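Side-chain contact in Blr3880 protein (Bradyrhizobium japonicum, PDB 2OOD), which probably catalyses the zinc-dependent hydrolytic deamination of guanine to xanthine and ammonia: residues 126-131 / 456-461. Numbering follows the deposited sequence.
Sequences ALLAAG and TWVMGK
Thr456 OG1 donates a hydrogen bond of 2.7 Å to Leu128 O, tying strand 453-458 to the C-terminal end of helix 113-129. The hydroxyl approaches somewhat off the line of the C=O bond (153° at the oxygen) and a little out of the carbonyl plane. Leu128 O also accepts Gly131 N, at 3.2 Å, within the Schellman motif that ends the helix; at Gly131 (phi 104°) a CB would be jammed against Ala130 O, which calls for glycine before strand 132-138. With OG1 beside its own backbone N (chi1 -57°), Thr456 is left with CG2 anti to that N, and this methyl packs against Leu128 CD2 at 3.9 Å, the two side chains crossing at about a right angle. Val458 CG2, also buried, adds one apolar touch to Leu128 CD2 at 4.2 Å. The loose side is the type I' turn beyond, where Met459 and Gly460 are partly exposed, Lys461 is exposed, and none touches 126-131. A valine in place of Thr456 would lack the hydroxyl, and the helix end would probably lose its polar tie to the strand. A buried hydroxyl thus shares a last-turn carbonyl with Gly131 N, joining a barrel helix to the C-terminal hairpin 453-465, away from the zinc and guanine site.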
ATOM      1  N   ALA A 126      14.273  10.877  -7.000  1.00 33.34           N
ATOM      2  CA  ALA A 126      13.186   9.999  -6.588  1.00 32.85           C
ATOM      3  C   ALA A 126      11.834  10.676  -6.789  1.00 32.67           C
ATOM      4  O   ALA A 126      10.874  10.039  -7.217  1.00 30.75           O
ATOM      5  CB  ALA A 126      13.358   9.603  -5.140  1.00 32.22           C
ATOM      6  N   LEU A 127      11.765  11.965  -6.478  1.00 32.17           N
ATOM      7  CA  LEU A 127      10.534  12.723  -6.634  1.00 32.84           C
ATOM      8  C   LEU A 127      10.096  12.845  -8.087  1.00 33.99           C
ATOM      9  O   LEU A 127       8.911  12.751  -8.392  1.00 34.83           O
ATOM     10  CB  LEU A 127      10.689  14.125  -6.041  1.00 32.36           C
ATOM     11  CG  LEU A 127      10.565  14.252  -4.523  1.00 33.04           C
ATOM     12  CD1 LEU A 127      10.744  15.703  -4.119  1.00 32.51           C
ATOM     13  CD2 LEU A 127       9.208  13.738  -4.080  1.00 31.81           C
ATOM     14  N   LEU A 128      11.051  13.062  -8.983  1.00 34.21           N
ATOM     15  CA  LEU A 128      10.739  13.206 -10.397  1.00 34.14           C
ATOM     16  C   LEU A 128      10.324  11.881 -11.023  1.00 33.83           C
ATOM     17  O   LEU A 128       9.393  11.828 -11.829  1.00 34.42           O
ATOM     18  CB  LEU A 128      11.941  13.793 -11.144  1.00 33.43           C
ATOM     19  CG  LEU A 128      12.286  15.244 -10.803  1.00 33.28           C
ATOM     20  CD1 LEU A 128      13.592  15.607 -11.471  1.00 33.05           C
ATOM     21  CD2 LEU A 128      11.176  16.180 -11.251  1.00 31.68           C
ATOM     22  N   ALA A 129      11.018  10.811 -10.653  1.00 33.71           N
ATOM     23  CA  ALA A 129      10.707   9.494 -11.179  1.00 31.98           C
ATOM     24  C   ALA A 129       9.376   9.044 -10.610  1.00 32.37           C
ATOM     25  O   ALA A 129       8.796   8.064 -11.071  1.00 33.83           O
ATOM     26  CB  ALA A 129      11.791   8.514 -10.795  1.00 31.42           C
ATOM     27  N   ALA A 130       8.887   9.771  -9.609  1.00 32.50           N
ATOM     28  CA  ALA A 130       7.625   9.433  -8.962  1.00 32.09           C
ATOM     29  C   ALA A 130       6.453  10.288  -9.430  1.00 31.81           C
ATOM     30  O   ALA A 130       5.308   9.988  -9.116  1.00 31.96           O
ATOM     31  CB  ALA A 130       7.775   9.536  -7.453  1.00 30.33           C
ATOM     32  N   GLY A 131       6.735  11.351 -10.173  1.00 31.33           N
ATOM     33  CA  GLY A 131       5.668  12.202 -10.664  1.00 31.28           C
ATOM     34  C   GLY A 131       5.500  13.514  -9.922  1.00 32.13           C
ATOM     35  O   GLY A 131       4.686  14.349 -10.317  1.00 33.33           O
ATOM     36  N   THR A 456       8.138  13.154 -16.792  1.00 34.15           N
ATOM     37  CA  THR A 456       7.906  14.230 -15.835  1.00 34.82           C
ATOM     38  C   THR A 456       8.539  15.491 -16.420  1.00 35.16           C
ATOM     39  O   THR A 456       9.726  15.505 -16.720  1.00 36.18           O
ATOM     40  CB  THR A 456       8.554  13.937 -14.463  1.00 33.79           C
ATOM     41  OG1 THR A 456       8.051  12.703 -13.945  1.00 33.55           O
ATOM     42  CG2 THR A 456       8.231  15.044 -13.484  1.00 32.47           C
ATOM     43  N   TRP A 457       7.743  16.541 -16.589  1.00 35.87           N
ATOM     44  CA  TRP A 457       8.233  17.790 -17.155  1.00 35.27           C
ATOM     45  C   TRP A 457       8.187  18.921 -16.138  1.00 35.57           C
ATOM     46  O   TRP A 457       7.273  18.998 -15.327  1.00 36.32           O
ATOM     47  CB  TRP A 457       7.384  18.185 -18.369  1.00 35.80           C
ATOM     48  CG  TRP A 457       7.435  17.208 -19.522  1.00 36.90           C
ATOM     49  CD1 TRP A 457       7.105  15.885 -19.490  1.00 37.25           C
ATOM     50  CD2 TRP A 457       7.823  17.491 -20.876  1.00 37.05           C
ATOM     51  NE1 TRP A 457       7.262  15.326 -20.738  1.00 36.85           N
ATOM     52  CE2 TRP A 457       7.700  16.291 -21.605  1.00 36.94           C
ATOM     53  CE3 TRP A 457       8.259  18.644 -21.542  1.00 37.63           C
ATOM     54  CZ2 TRP A 457       8.005  16.213 -22.972  1.00 36.97           C
ATOM     55  CZ3 TRP A 457       8.559  18.561 -22.908  1.00 36.48           C
ATOM     56  CH2 TRP A 457       8.429  17.357 -23.600  1.00 36.43           C
ATOM     57  N   VAL A 458       9.174  19.802 -16.197  1.00 35.93           N
ATOM     58  CA  VAL A 458       9.238  20.945 -15.302  1.00 36.13           C
ATOM     59  C   VAL A 458       9.532  22.174 -16.149  1.00 38.85           C
ATOM     60  O   VAL A 458      10.594  22.264 -16.766  1.00 38.16           O
ATOM     61  CB  VAL A 458      10.360  20.787 -14.274  1.00 34.83           C
ATOM     62  CG1 VAL A 458      10.392  21.984 -13.355  1.00 33.52           C
ATOM     63  CG2 VAL A 458      10.157  19.525 -13.488  1.00 34.16           C
HETATM   64  N   MSE A 459       8.591  23.112 -16.187  1.00 40.41           N
HETATM   65  CA  MSE A 459       8.762  24.336 -16.964  1.00 42.16           C
HETATM   66  C   MSE A 459       8.927  24.066 -18.465  1.00 41.91           C
HETATM   67  O   MSE A 459       9.797  24.645 -19.114  1.00 42.26           O
HETATM   68  CB  MSE A 459       9.977  25.113 -16.453  1.00 45.53           C
HETATM   69  CG  MSE A 459       9.783  25.726 -15.092  1.00 51.64           C
HETATM   70 SE   MSE A 459       8.387  27.108 -15.105  1.00 59.10          SE
HETATM   71  CE  MSE A 459       9.532  28.693 -15.067  1.00 60.49           C
ATOM     72  N   GLY A 460       8.101  23.183 -19.014  1.00 40.38           N
ATOM     73  CA  GLY A 460       8.190  22.890 -20.434  1.00 40.19           C
ATOM     74  C   GLY A 460       9.437  22.126 -20.844  1.00 39.86           C
ATOM     75  O   GLY A 460       9.695  21.929 -22.033  1.00 39.22           O
ATOM     76  N   LYS A 461      10.204  21.684 -19.856  1.00 39.46           N
ATOM     77  CA  LYS A 461      11.433  20.941 -20.098  1.00 38.67           C
ATOM     78  C   LYS A 461      11.265  19.511 -19.570  1.00 38.00           C
ATOM     79  O   LYS A 461      10.893  19.319 -18.415  1.00 38.91           O
ATOM     80  CB  LYS A 461      12.582  21.637 -19.363  1.00 39.63           C
ATOM     81  CG  LYS A 461      13.857  21.824 -20.171  1.00 42.04           C
ATOM     82  CD  LYS A 461      14.222  23.304 -20.319  1.00 43.64           C
ATOM     83  CE  LYS A 461      13.232  24.033 -21.228  1.00 44.62           C
ATOM     84  NZ  LYS A 461      13.536  25.495 -21.330  1.00 44.50           N
TER